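Local coordinates for CD1-2 antigen (Gallus gallus, PDB 3DBX), which probably binds lipids in the groove of its MHC class I-like domain and presents them at the cell surface to T cells, at residues A[52-55]-A[56-59]; A[81-84]-A[85-89]; A[91-94]-A[95-99]; A[106-109]-A[110-114]. All coordinates share one frame; numbering follows the deposited sequence.

Contact 1 of 4, residues A[52-55]-A[56-59]; sequences ICRP and WVQE
Ile52 and Val57 meet through their methyl branches, and Arg54 lays its aliphatic stem across the indole of Trp56. Ile52 CG2 sits 3.4 Å from Val57 CG1, closer than two methyl groups usually come, a tight fit. On the other pair, Arg54 CB rises 3.8 Å from the centroid of the five-membered ring of Trp56, 23° off the ring normal, which makes a CH-pi contact. Val57 CG2 covers the rim of that same face, 3.7 Å from Arg54 CB. The indole reaches this place because Trp56 CG stands between its own backbone N and carbonyl carbon (chi1 60°), folding the ring back towards Arg54. The pairs are brought together round a beta turn with Pro55 and Trp56 at its corners, closed by Val57 N donating to Arg54 O at 3.1 Å from well above the carbonyl plane. Beyond the turn, Ile40 of strand 38-43 packs on both Trp56 and Val57, and Leu177 of helix 156-180 touches the indole. One backbone bond thus closes the turn, its side chains meet through apolar and CH-pi contacts, and Asp184 engages the polar ends weakly, Trp56 NE1 by hydrogen bond and Arg54 NE by long ion pair.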
loop_
_atom_site.group_PDB
_atom_site.type_symbol
_atom_site.label_atom_id
_atom_site.label_comp_id
_atom_site.label_asym_id
_atom_site.label_seq_id
_atom_site.Cartn_x
_atom_site.Cartn_y
_atom_site.Cartn_z
ATOM N N ILE A 52 0.616 -1.338 -18.902
ATOM C CA ILE A 52 0.551 0.095 -18.607
ATOM C C ILE A 52 -0.858 0.505 -18.119
ATOM O O ILE A 52 -1.858 0.222 -18.794
ATOM C CB ILE A 52 0.987 0.907 -19.821
ATOM C CG1 ILE A 52 2.511 0.957 -19.858
ATOM C CG2 ILE A 52 0.457 2.311 -19.735
ATOM C CD1 ILE A 52 3.080 0.516 -21.168
ATOM N N CYS A 53 -0.915 1.188 -16.969
ATOM C CA CYS A 53 -2.153 1.390 -16.224
ATOM C C CYS A 53 -2.889 2.677 -16.555
ATOM O O CYS A 53 -4.066 2.823 -16.212
ATOM C CB CYS A 53 -1.879 1.397 -14.726
ATOM S SG CYS A 53 -1.042 -0.055 -14.059
ATOM N N ARG A 54 -2.197 3.624 -17.176
ATOM C CA ARG A 54 -2.784 4.945 -17.433
ATOM C C ARG A 54 -2.642 5.318 -18.892
ATOM O O ARG A 54 -1.617 5.005 -19.485
ATOM C CB ARG A 54 -2.132 6.018 -16.542
ATOM C CG ARG A 54 -2.287 5.756 -15.056
ATOM C CD ARG A 54 -3.696 6.068 -14.613
ATOM N NE ARG A 54 -3.857 5.843 -13.185
ATOM C CZ ARG A 54 -4.848 5.143 -12.643
ATOM N NH1 ARG A 54 -5.795 4.616 -13.420
ATOM N NH2 ARG A 54 -4.906 4.984 -11.323
ATOM N N PRO A 55 -3.674 5.995 -19.472
ATOM C CA PRO A 55 -3.640 6.372 -20.888
ATOM C C PRO A 55 -2.541 7.386 -21.235
ATOM O O PRO A 55 -2.114 7.434 -22.394
ATOM C CB PRO A 55 -5.046 6.954 -21.143
ATOM C CG PRO A 55 -5.892 6.453 -20.011
ATOM C CD PRO A 55 -4.944 6.416 -18.843
ATOM N N TRP A 56 -2.090 8.168 -20.249
ATOM C CA TRP A 56 -0.964 9.117 -20.411
ATOM C C TRP A 56 0.442 8.478 -20.266
ATOM O O TRP A 56 1.445 9.146 -20.513
ATOM C CB TRP A 56 -1.111 10.320 -19.443
ATOM C CG TRP A 56 -1.146 9.946 -17.954
ATOM C CD1 TRP A 56 -2.254 9.771 -17.184
ATOM C CD2 TRP A 56 -0.024 9.707 -17.092
ATOM N NE1 TRP A 56 -1.900 9.422 -15.899
ATOM C CE2 TRP A 56 -0.537 9.365 -15.821
ATOM C CE3 TRP A 56 1.359 9.738 -17.273
ATOM C CZ2 TRP A 56 0.283 9.072 -14.742
ATOM C CZ3 TRP A 56 2.169 9.432 -16.208
ATOM C CH2 TRP A 56 1.633 9.112 -14.956
ATOM N N VAL A 57 0.513 7.203 -19.861
ATOM C CA VAL A 57 1.794 6.507 -19.611
ATOM C C VAL A 57 2.513 5.867 -20.846
ATOM O O VAL A 57 3.752 5.733 -20.850
ATOM C CB VAL A 57 1.623 5.423 -18.486
ATOM C CG1 VAL A 57 2.787 4.434 -18.457
ATOM C CG2 VAL A 57 1.476 6.060 -17.112
ATOM N N GLN A 58 1.746 5.505 -21.882
ATOM C CA GLN A 58 2.187 4.541 -22.918
ATOM C C GLN A 58 3.291 5.008 -23.885
ATOM O O GLN A 58 4.408 4.469 -23.868
ATOM C CB GLN A 58 0.968 4.032 -23.718
ATOM C CG GLN A 58 1.094 2.609 -24.268
ATOM C CD GLN A 58 1.923 2.530 -25.538
ATOM O OE1 GLN A 58 1.579 3.122 -26.570
ATOM N NE2 GLN A 58 3.022 1.788 -25.470
ATOM N N GLU A 59 2.954 5.981 -24.737
ATOM C CA GLU A 59 3.834 6.439 -25.822
ATOM C C GLU A 59 4.896 7.433 -25.336
ATOM O O GLU A 59 5.280 8.360 -26.060
ATOM C CB GLU A 59 3.004 7.060 -26.960
#

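Contact 2 of 4, residues A[81-84]-A[85-89]; sequences IRFM and HEMTA. With PLM (palmitic acid), chain F.
Helix 77-89, which flanks the groove of this MHC-I-like domain, turns Phe83 and Met87 to its buried side, one helical turn apart. Met87 CG lies over one face of the Phe83 ring, 3.9 Å from the centroid and 18° off the normal, a CH-pi contact. The thioether follows at a slant, SD being 3.8 Å from Phe83 CZ, and gives a Met-aromatic contact. With CG anti to the backbone N (chi1 -177°), Phe83 swings its ring towards the lipid, and C7 of the palmitic acid comes 3.6 Å from Phe83 CG. At the head of the same lipid, carboxyl oxygen O1 sits over a face of the Arg82 guanidinium, 2.9 Å from NH1; opposite charges probably favour the meeting, although the oxygen lies off the plane of the N-H groups. On another flank, Ile81 CG2 meets the edge of the His85 ring, 3.8 Å from CD2, while His85 ND1 bonds with Tyr95 OH and NE2 with Thr27 OG1. Met84 O is gripped twice, by Thr88 N at 3.2 Å and by Thr88 OG1 at 2.9 Å, from opposite faces of its carbonyl plane. Leu152 and Met148 of helix 143-154 pack against Phe83 and Met87 respectively. An apolar helix face against an acyl chain, with a basic residue near the lipid head, fits the lipid-binding groove of the CD1 family.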
loop_
_atom_site.group_PDB
_atom_site.type_symbol
_atom_site.label_atom_id
_atom_site.label_comp_id
_atom_site.label_asym_id
_atom_site.label_seq_id
_atom_site.Cartn_x
_atom_site.Cartn_y
_atom_site.Cartn_z
ATOM N N ILE A 81 14.642 -13.802 -11.781
ATOM C CA ILE A 81 14.010 -15.083 -11.477
ATOM C C ILE A 81 15.049 -16.201 -11.446
ATOM O O ILE A 81 15.111 -16.954 -10.486
ATOM C CB ILE A 81 12.911 -15.430 -12.499
ATOM C CG1 ILE A 81 11.710 -14.521 -12.316
ATOM C CG2 ILE A 81 12.498 -16.923 -12.403
ATOM C CD1 ILE A 81 10.995 -14.278 -13.597
ATOM N N ARG A 82 15.874 -16.300 -12.486
ATOM C CA ARG A 82 16.914 -17.315 -12.523
ATOM C C ARG A 82 17.994 -17.092 -11.462
ATOM O O ARG A 82 18.480 -18.046 -10.878
ATOM C CB ARG A 82 17.529 -17.439 -13.920
ATOM C CG ARG A 82 18.385 -18.693 -14.091
ATOM C CD ARG A 82 18.599 -19.078 -15.562
ATOM N NE ARG A 82 18.788 -17.890 -16.393
ATOM C CZ ARG A 82 19.951 -17.259 -16.534
ATOM N NH1 ARG A 82 21.038 -17.712 -15.898
ATOM N NH2 ARG A 82 20.025 -16.179 -17.311
ATOM N N PHE A 83 18.349 -15.842 -11.193
ATOM C CA PHE A 83 19.268 -15.543 -10.100
ATOM C C PHE A 83 18.711 -15.986 -8.742
ATOM O O PHE A 83 19.471 -16.444 -7.887
ATOM C CB PHE A 83 19.583 -14.051 -10.046
ATOM C CG PHE A 83 20.587 -13.688 -8.987
ATOM C CD1 PHE A 83 21.935 -14.021 -9.140
ATOM C CD2 PHE A 83 20.185 -13.019 -7.830
ATOM C CE1 PHE A 83 22.865 -13.689 -8.160
ATOM C CE2 PHE A 83 21.107 -12.689 -6.839
ATOM C CZ PHE A 83 22.446 -13.020 -7.004
ATOM N N MET A 84 17.399 -15.841 -8.540
ATOM C CA MET A 84 16.785 -16.250 -7.264
ATOM C C MET A 84 16.683 -17.771 -7.121
ATOM O O MET A 84 17.005 -18.309 -6.061
ATOM C CB MET A 84 15.442 -15.570 -7.042
ATOM C CG MET A 84 15.499 -14.024 -6.894
ATOM S SD MET A 84 16.715 -13.384 -5.709
ATOM C CE MET A 84 16.543 -11.621 -5.990
ATOM N N HIS A 85 16.268 -18.462 -8.184
ATOM C CA HIS A 85 16.319 -19.937 -8.220
ATOM C C HIS A 85 17.722 -20.474 -7.953
ATOM O O HIS A 85 17.873 -21.505 -7.306
ATOM C CB HIS A 85 15.806 -20.495 -9.555
ATOM C CG HIS A 85 14.316 -20.640 -9.628
ATOM N ND1 HIS A 85 13.640 -21.695 -9.054
ATOM C CD2 HIS A 85 13.373 -19.866 -10.216
ATOM C CE1 HIS A 85 12.344 -21.564 -9.281
ATOM N NE2 HIS A 85 12.157 -20.462 -9.986
ATOM N N GLU A 86 18.736 -19.772 -8.455
ATOM C CA GLU A 86 20.136 -20.172 -8.305
ATOM C C GLU A 86 20.675 -20.034 -6.884
ATOM O O GLU A 86 21.459 -20.870 -6.432
ATOM C CB GLU A 86 21.041 -19.354 -9.231
ATOM C CG GLU A 86 20.641 -19.291 -10.703
ATOM C CD GLU A 86 20.263 -20.637 -11.298
ATOM O OE1 GLU A 86 21.173 -21.472 -11.518
ATOM O OE2 GLU A 86 19.053 -20.839 -11.564
ATOM N N MET A 87 20.295 -18.957 -6.204
ATOM C CA MET A 87 20.774 -18.691 -4.845
ATOM C C MET A 87 20.126 -19.635 -3.829
ATOM O O MET A 87 20.755 -20.030 -2.843
ATOM C CB MET A 87 20.527 -17.225 -4.453
ATOM C CG MET A 87 21.301 -16.188 -5.282
ATOM S SD MET A 87 23.104 -16.227 -5.114
ATOM C CE MET A 87 23.602 -17.298 -6.467
ATOM N N THR A 88 18.861 -19.975 -4.080
ATOM C CA THR A 88 18.151 -20.995 -3.321
ATOM C C THR A 88 18.898 -22.313 -3.454
ATOM O O THR A 88 19.164 -22.985 -2.468
ATOM C CB THR A 88 16.694 -21.152 -3.816
ATOM O OG1 THR A 88 16.064 -19.870 -3.855
ATOM C CG2 THR A 88 15.898 -22.034 -2.885
ATOM N N ALA A 89 19.264 -22.648 -4.687
ATOM C CA ALA A 89 20.036 -23.839 -5.006
ATOM C C ALA A 89 21.441 -23.839 -4.387
ATOM O O ALA A 89 21.852 -24.826 -3.759
ATOM C CB ALA A 89 20.117 -24.008 -6.527
HETATM C C1 PLM F . 22.303 -15.453 -13.259
HETATM O O1 PLM F . 21.201 -15.868 -13.701
HETATM O O2 PLM F . 23.025 -16.252 -12.621
HETATM C C2 PLM F . 22.765 -14.023 -13.482
HETATM C C3 PLM F . 21.579 -13.092 -13.746
HETATM C C4 PLM F . 21.994 -11.623 -13.786
HETATM C C5 PLM F . 21.887 -10.951 -12.415
HETATM C C6 PLM F . 20.484 -10.428 -12.095
HETATM C C7 PLM F . 20.157 -10.539 -10.607
HETATM C C8 PLM F . 20.214 -9.189 -9.913
HETATM C C9 PLM F . 19.128 -9.075 -8.846
HETATM C CA PLM F . 19.169 -7.674 -8.243
HETATM C CB PLM F . 17.781 -7.126 -7.939
HETATM C CC PLM F . 17.238 -6.252 -9.063
HETATM C CD PLM F . 17.488 -4.771 -8.813
HETATM C CE PLM F . 17.363 -4.024 -10.124
HETATM C CF PLM F . 16.465 -2.800 -9.990
HETATM C CG PLM F . 15.704 -2.549 -11.287
#

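Contact 3 of 4, residues A[91-94]-A[95-99]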
loop_
_atom_site.group_PDB
_atom_site.type_symbol
_atom_site.label_atom_id
_atom_site.label_comp_id
_atom_site.label_asym_id
_atom_site.label_seq_id
_atom_site.Cartn_x
_atom_site.Cartn_y
_atom_site.Cartn_z
ATOM N N ALA A 91 22.489 -22.423 -1.906
ATOM C CA ALA A 91 22.415 -22.259 -0.460
ATOM C C ALA A 91 21.837 -23.519 0.171
ATOM O O ALA A 91 21.765 -23.633 1.408
ATOM C CB ALA A 91 21.581 -21.044 -0.103
ATOM N N GLY A 92 21.437 -24.458 -0.701
ATOM C CA GLY A 92 20.931 -25.768 -0.291
ATOM C C GLY A 92 19.540 -25.685 0.301
ATOM O O GLY A 92 19.088 -26.619 0.976
ATOM N N LEU A 93 18.869 -24.560 0.048
ATOM C CA LEU A 93 17.556 -24.264 0.629
ATOM C C LEU A 93 16.441 -24.945 -0.158
ATOM O O LEU A 93 16.608 -25.285 -1.327
ATOM C CB LEU A 93 17.306 -22.748 0.704
ATOM C CG LEU A 93 18.279 -21.883 1.521
ATOM C CD1 LEU A 93 17.842 -20.434 1.522
ATOM C CD2 LEU A 93 18.459 -22.380 2.958
ATOM N N ASP A 94 15.302 -25.138 0.491
ATOM C CA ASP A 94 14.183 -25.857 -0.110
ATOM C C ASP A 94 13.010 -24.925 -0.436
ATOM O O ASP A 94 12.761 -23.979 0.299
ATOM C CB ASP A 94 13.724 -26.967 0.834
ATOM C CG ASP A 94 13.580 -26.488 2.279
ATOM O OD1 ASP A 94 12.564 -25.844 2.605
ATOM O OD2 ASP A 94 14.482 -26.768 3.097
ATOM N N TYR A 95 12.295 -25.229 -1.522
ATOM C CA TYR A 95 11.030 -24.571 -1.899
ATOM C C TYR A 95 9.865 -24.896 -0.922
ATOM O O TYR A 95 9.885 -25.943 -0.283
ATOM C CB TYR A 95 10.640 -24.981 -3.331
ATOM C CG TYR A 95 11.661 -24.625 -4.420
ATOM C CD1 TYR A 95 11.526 -23.469 -5.188
ATOM C CD2 TYR A 95 12.750 -25.448 -4.672
ATOM C CE1 TYR A 95 12.458 -23.150 -6.194
ATOM C CE2 TYR A 95 13.689 -25.138 -5.665
ATOM C CZ TYR A 95 13.535 -23.984 -6.416
ATOM O OH TYR A 95 14.466 -23.696 -7.395
ATOM N N PRO A 96 8.845 -24.008 -0.807
ATOM C CA PRO A 96 8.704 -22.686 -1.452
ATOM C C PRO A 96 9.633 -21.667 -0.826
ATOM O O PRO A 96 10.019 -21.788 0.340
ATOM C CB PRO A 96 7.230 -22.292 -1.183
ATOM C CG PRO A 96 6.568 -23.556 -0.587
ATOM C CD PRO A 96 7.683 -24.318 0.046
ATOM N N ARG A 97 10.020 -20.693 -1.627
ATOM C CA ARG A 97 10.765 -19.540 -1.171
ATOM C C ARG A 97 10.048 -18.310 -1.734
ATOM O O ARG A 97 9.617 -18.326 -2.882
ATOM C CB ARG A 97 12.201 -19.591 -1.699
ATOM C CG ARG A 97 13.118 -20.491 -0.923
ATOM C CD ARG A 97 13.430 -19.936 0.445
ATOM N NE ARG A 97 13.872 -21.009 1.328
ATOM C CZ ARG A 97 14.092 -20.871 2.627
ATOM N NH1 ARG A 97 13.907 -19.704 3.226
ATOM N NH2 ARG A 97 14.458 -21.912 3.332
ATOM N N VAL A 98 9.873 -17.272 -0.927
ATOM C CA VAL A 98 9.357 -16.008 -1.445
ATOM C C VAL A 98 10.437 -14.934 -1.376
ATOM O O VAL A 98 10.917 -14.583 -0.287
ATOM C CB VAL A 98 8.112 -15.482 -0.681
ATOM C CG1 VAL A 98 7.482 -14.304 -1.438
ATOM C CG2 VAL A 98 7.087 -16.562 -0.471
ATOM N N PHE A 99 10.783 -14.378 -2.537
ATOM C CA PHE A 99 11.721 -13.253 -2.594
ATOM C C PHE A 99 10.979 -11.977 -2.933
ATOM O O PHE A 99 9.993 -12.026 -3.653
ATOM C CB PHE A 99 12.839 -13.504 -3.617
ATOM C CG PHE A 99 13.810 -14.601 -3.211
ATOM C CD1 PHE A 99 14.999 -14.287 -2.556
ATOM C CD2 PHE A 99 13.532 -15.934 -3.493
ATOM C CE1 PHE A 99 15.890 -15.287 -2.171
ATOM C CE2 PHE A 99 14.417 -16.934 -3.133
ATOM C CZ PHE A 99 15.605 -16.611 -2.470
#
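Arg97 reaches back along the chain to Leu93 and Asp94, and its CB already points towards them. With CG anti to the carbonyl carbon (chi1 -80°), Arg97 CG comes 3.7 Å from Asp94 O; the bend at chi2 (-70°) then carries CD and NE on past that carbonyl. CD runs by the same oxygen, and NE donates to Asp94 O at 3.3 Å, a weak bond bent to 141° at the hydrogen. At CZ the partner changes from polar to apolar: Leu93 CD1 stands over the centre of the guanidinium, 3.9 Å from CZ, and the two side chains cross at about a right angle. Leu93 CB and CD2 border NH2 as well. Leu93 follows directly on the Schellman motif that ends helix 77-89, with Gly92 at positive phi as the C-prime residue and Leu93 N bonded to Thr88 O. From there the segment runs past Asp94 and Tyr95, through a cis peptide before Pro96, into strand 97-107 of the groove floor. The Tyr95 ring turns away from Arg97, toward helix 77-89. Out at the end of Arg97, NH2 is 4.4 Å from Asp94 OD1, with the oxygen well out of the guanidinium plane, so charge alone acts between them, across a distance beyond a salt bridge. NH1 has the firmer partner, a salt bridge to Glu121 OE2 on the neighbouring strand 113-121.

Contact 4 of 4, residues A[106-109]-A[110-114]. With NAG (2-acetamido-2-deoxy-beta-D-glucopyranose), chain E.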
loop_
_atom_site.group_PDB
_atom_site.type_symbol
_atom_site.label_atom_id
_atom_site.label_comp_id
_atom_site.label_asym_id
_atom_site.label_seq_id
_atom_site.Cartn_x
_atom_site.Cartn_y
_atom_site.Cartn_z
ATOM N N LYS A 106 13.863 9.040 -5.791
ATOM C CA LYS A 106 13.209 10.310 -5.480
ATOM C C LYS A 106 14.043 11.450 -6.043
ATOM O O LYS A 106 15.269 11.428 -5.924
ATOM C CB LYS A 106 13.089 10.480 -3.964
ATOM C CG LYS A 106 12.053 11.505 -3.494
ATOM C CD LYS A 106 11.743 11.313 -2.005
ATOM C CE LYS A 106 10.228 11.349 -1.727
ATOM N NZ LYS A 106 9.836 10.681 -0.433
ATOM N N LEU A 107 13.383 12.437 -6.661
ATOM C CA LEU A 107 14.048 13.690 -7.087
ATOM C C LEU A 107 13.603 14.898 -6.263
ATOM O O LEU A 107 12.458 15.361 -6.385
ATOM C CB LEU A 107 13.806 13.990 -8.575
ATOM C CG LEU A 107 13.978 12.956 -9.697
ATOM C CD1 LEU A 107 14.173 13.707 -11.009
ATOM C CD2 LEU A 107 15.159 12.022 -9.467
ATOM N N TYR A 108 14.515 15.404 -5.435
ATOM C CA TYR A 108 14.288 16.648 -4.693
ATOM C C TYR A 108 14.537 17.820 -5.628
ATOM O O TYR A 108 15.421 17.755 -6.486
ATOM C CB TYR A 108 15.207 16.746 -3.463
ATOM C CG TYR A 108 15.128 15.541 -2.549
ATOM C CD1 TYR A 108 14.117 15.429 -1.595
ATOM C CD2 TYR A 108 16.053 14.504 -2.649
ATOM C CE1 TYR A 108 14.033 14.321 -0.763
ATOM C CE2 TYR A 108 15.980 13.393 -1.819
ATOM C CZ TYR A 108 14.967 13.307 -0.878
ATOM O OH TYR A 108 14.892 12.208 -0.054
ATOM N N THR A 109 13.766 18.890 -5.472
ATOM C CA THR A 109 13.929 20.047 -6.355
ATOM C C THR A 109 15.095 20.964 -5.935
ATOM O O THR A 109 15.077 22.163 -6.214
ATOM C CB THR A 109 12.595 20.822 -6.578
ATOM O OG1 THR A 109 11.973 21.114 -5.319
ATOM C CG2 THR A 109 11.631 19.997 -7.441
ATOM N N ASN A 110 16.105 20.389 -5.278
ATOM C CA ASN A 110 17.380 21.085 -5.031
ATOM C C ASN A 110 18.581 20.392 -5.696
ATOM O O ASN A 110 19.724 20.811 -5.521
ATOM C CB ASN A 110 17.615 21.332 -3.528
ATOM C CG ASN A 110 18.202 20.121 -2.791
ATOM O OD1 ASN A 110 18.196 18.988 -3.290
ATOM N ND2 ASN A 110 18.716 20.379 -1.577
ATOM N N GLY A 111 18.302 19.321 -6.446
ATOM C CA GLY A 111 19.320 18.621 -7.233
ATOM C C GLY A 111 19.571 17.186 -6.809
ATOM O O GLY A 111 19.647 16.278 -7.649
ATOM N N THR A 112 19.698 16.984 -5.500
ATOM C CA THR A 112 19.990 15.665 -4.921
ATOM C C THR A 112 18.939 14.579 -5.224
ATOM O O THR A 112 17.760 14.876 -5.445
ATOM C CB THR A 112 20.209 15.771 -3.389
ATOM O OG1 THR A 112 19.101 16.455 -2.794
ATOM C CG2 THR A 112 21.487 16.536 -3.077
ATOM N N ARG A 113 19.389 13.322 -5.251
ATOM C CA ARG A 113 18.515 12.161 -5.455
ATOM C C ARG A 113 18.645 11.182 -4.298
ATOM O O ARG A 113 19.736 11.010 -3.753
ATOM C CB ARG A 113 18.897 11.388 -6.725
ATOM C CG ARG A 113 18.733 12.104 -8.059
ATOM C CD ARG A 113 19.506 11.345 -9.150
ATOM N NE ARG A 113 20.918 11.730 -9.212
ATOM C CZ ARG A 113 21.391 12.664 -10.029
ATOM N NH1 ARG A 113 20.569 13.300 -10.854
ATOM N NH2 ARG A 113 22.683 12.970 -10.024
ATOM N N TRP A 114 17.544 10.524 -3.943
ATOM C CA TRP A 114 17.614 9.363 -3.069
ATOM C C TRP A 114 17.258 8.119 -3.884
ATOM O O TRP A 114 16.184 8.059 -4.481
ATOM C CB TRP A 114 16.683 9.513 -1.858
ATOM C CG TRP A 114 16.762 8.365 -0.851
ATOM C CD1 TRP A 114 17.900 7.739 -0.392
ATOM C CD2 TRP A 114 15.662 7.738 -0.163
ATOM N NE1 TRP A 114 17.570 6.756 0.514
ATOM C CE2 TRP A 114 16.209 6.737 0.681
ATOM C CE3 TRP A 114 14.268 7.919 -0.182
ATOM C CZ2 TRP A 114 15.410 5.920 1.496
ATOM C CZ3 TRP A 114 13.475 7.106 0.637
ATOM C CH2 TRP A 114 14.051 6.120 1.459
HETATM C C1 NAG E . 19.032 19.227 -0.752
HETATM C C2 NAG E . 19.666 19.726 0.552
HETATM C C3 NAG E . 20.115 18.524 1.382
HETATM C C4 NAG E . 18.936 17.577 1.637
HETATM C C5 NAG E . 18.181 17.266 0.338
HETATM C C6 NAG E . 16.884 16.524 0.635
HETATM C C7 NAG E . 20.636 21.971 0.500
HETATM C C8 NAG E . 21.629 22.629 1.417
HETATM N N2 NAG E . 20.760 20.654 0.314
HETATM O O3 NAG E . 20.645 18.968 2.609
HETATM O O4 NAG E . 19.373 16.374 2.245
HETATM O O5 NAG E . 17.897 18.446 -0.405
HETATM O O6 NAG E . 15.845 17.436 0.916
HETATM O O7 NAG E . 19.761 22.648 -0.041
#
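Tyr108 has CG anti to its carbonyl carbon (chi1 -53°) and Asn110 holds CG between its backbone N and carbonyl carbon (chi1 83°); together these angles bring the phenol ring and the glycosylated amide to the same side of the bend. The bend joins strands 97-107 and 113-121 into a beta hairpin. Lys106 and Trp114 form a hydrogen-bonded antiparallel pair, Lys106 N donating to Trp114 O at 2.8 Å and Trp114 N returning a bond to Lys106 O. Nearer the tip, Tyr108 N bonds to Thr112 O at 3.3 Å, and Gly111 N closes the turn on Tyr108 O. Gly111 adopts backbone angles that call for glycine, since a CB would be jammed against the carbonyl of Asn110. The two faces of the sheet differ here. Leu107 and Arg113 lie side by side, CD2 against CG, on the face where Leu107 packs on helix 156-180. On the other, Tyr108 CE2 rests 3.9 Å from Trp114 CB, and Lys106 CG lies over the rim of one face of the phenol, while the lysine ammonium makes a cation-pi contact with Phe12. The opposite face carries the sugar, with NAG C6 centred over the ring at 3.6 Å above its plane. Asn110, Gly111 and Thr112 spell an N-glycosylation sequon, and Asn110 ND2 is covalently joined to NAG C1. ND2 also donates to the acetamido O7 of the same sugar at 2.9 Å. Within the sequon, Thr112 OG1 gives its hydrogen to Asn110 OD1 at 2.7 Å, in the carbonyl plane and on a lone pair.

All four contacts belong to the MHC-I-like domain and follow one another along the chain in numerical order. Contact 1 begins at the end of edge strand 50-52 of the eight-stranded floor, and its nearest atoms stay about 14 Å or more from those of the others. Contacts 2 and 3 are neighbours, with centres about 8 Å apart: the end of helix 77-89 runs through 91-96 into strand 97-107, and the two touch, among other places, where Met84 and Thr88 pack on Phe99. That strand then spans the floor to contact 4, whose centre is about 37 Å from that of contact 3. One strand thus connects the lipid-facing helix to a glycosylated hairpin.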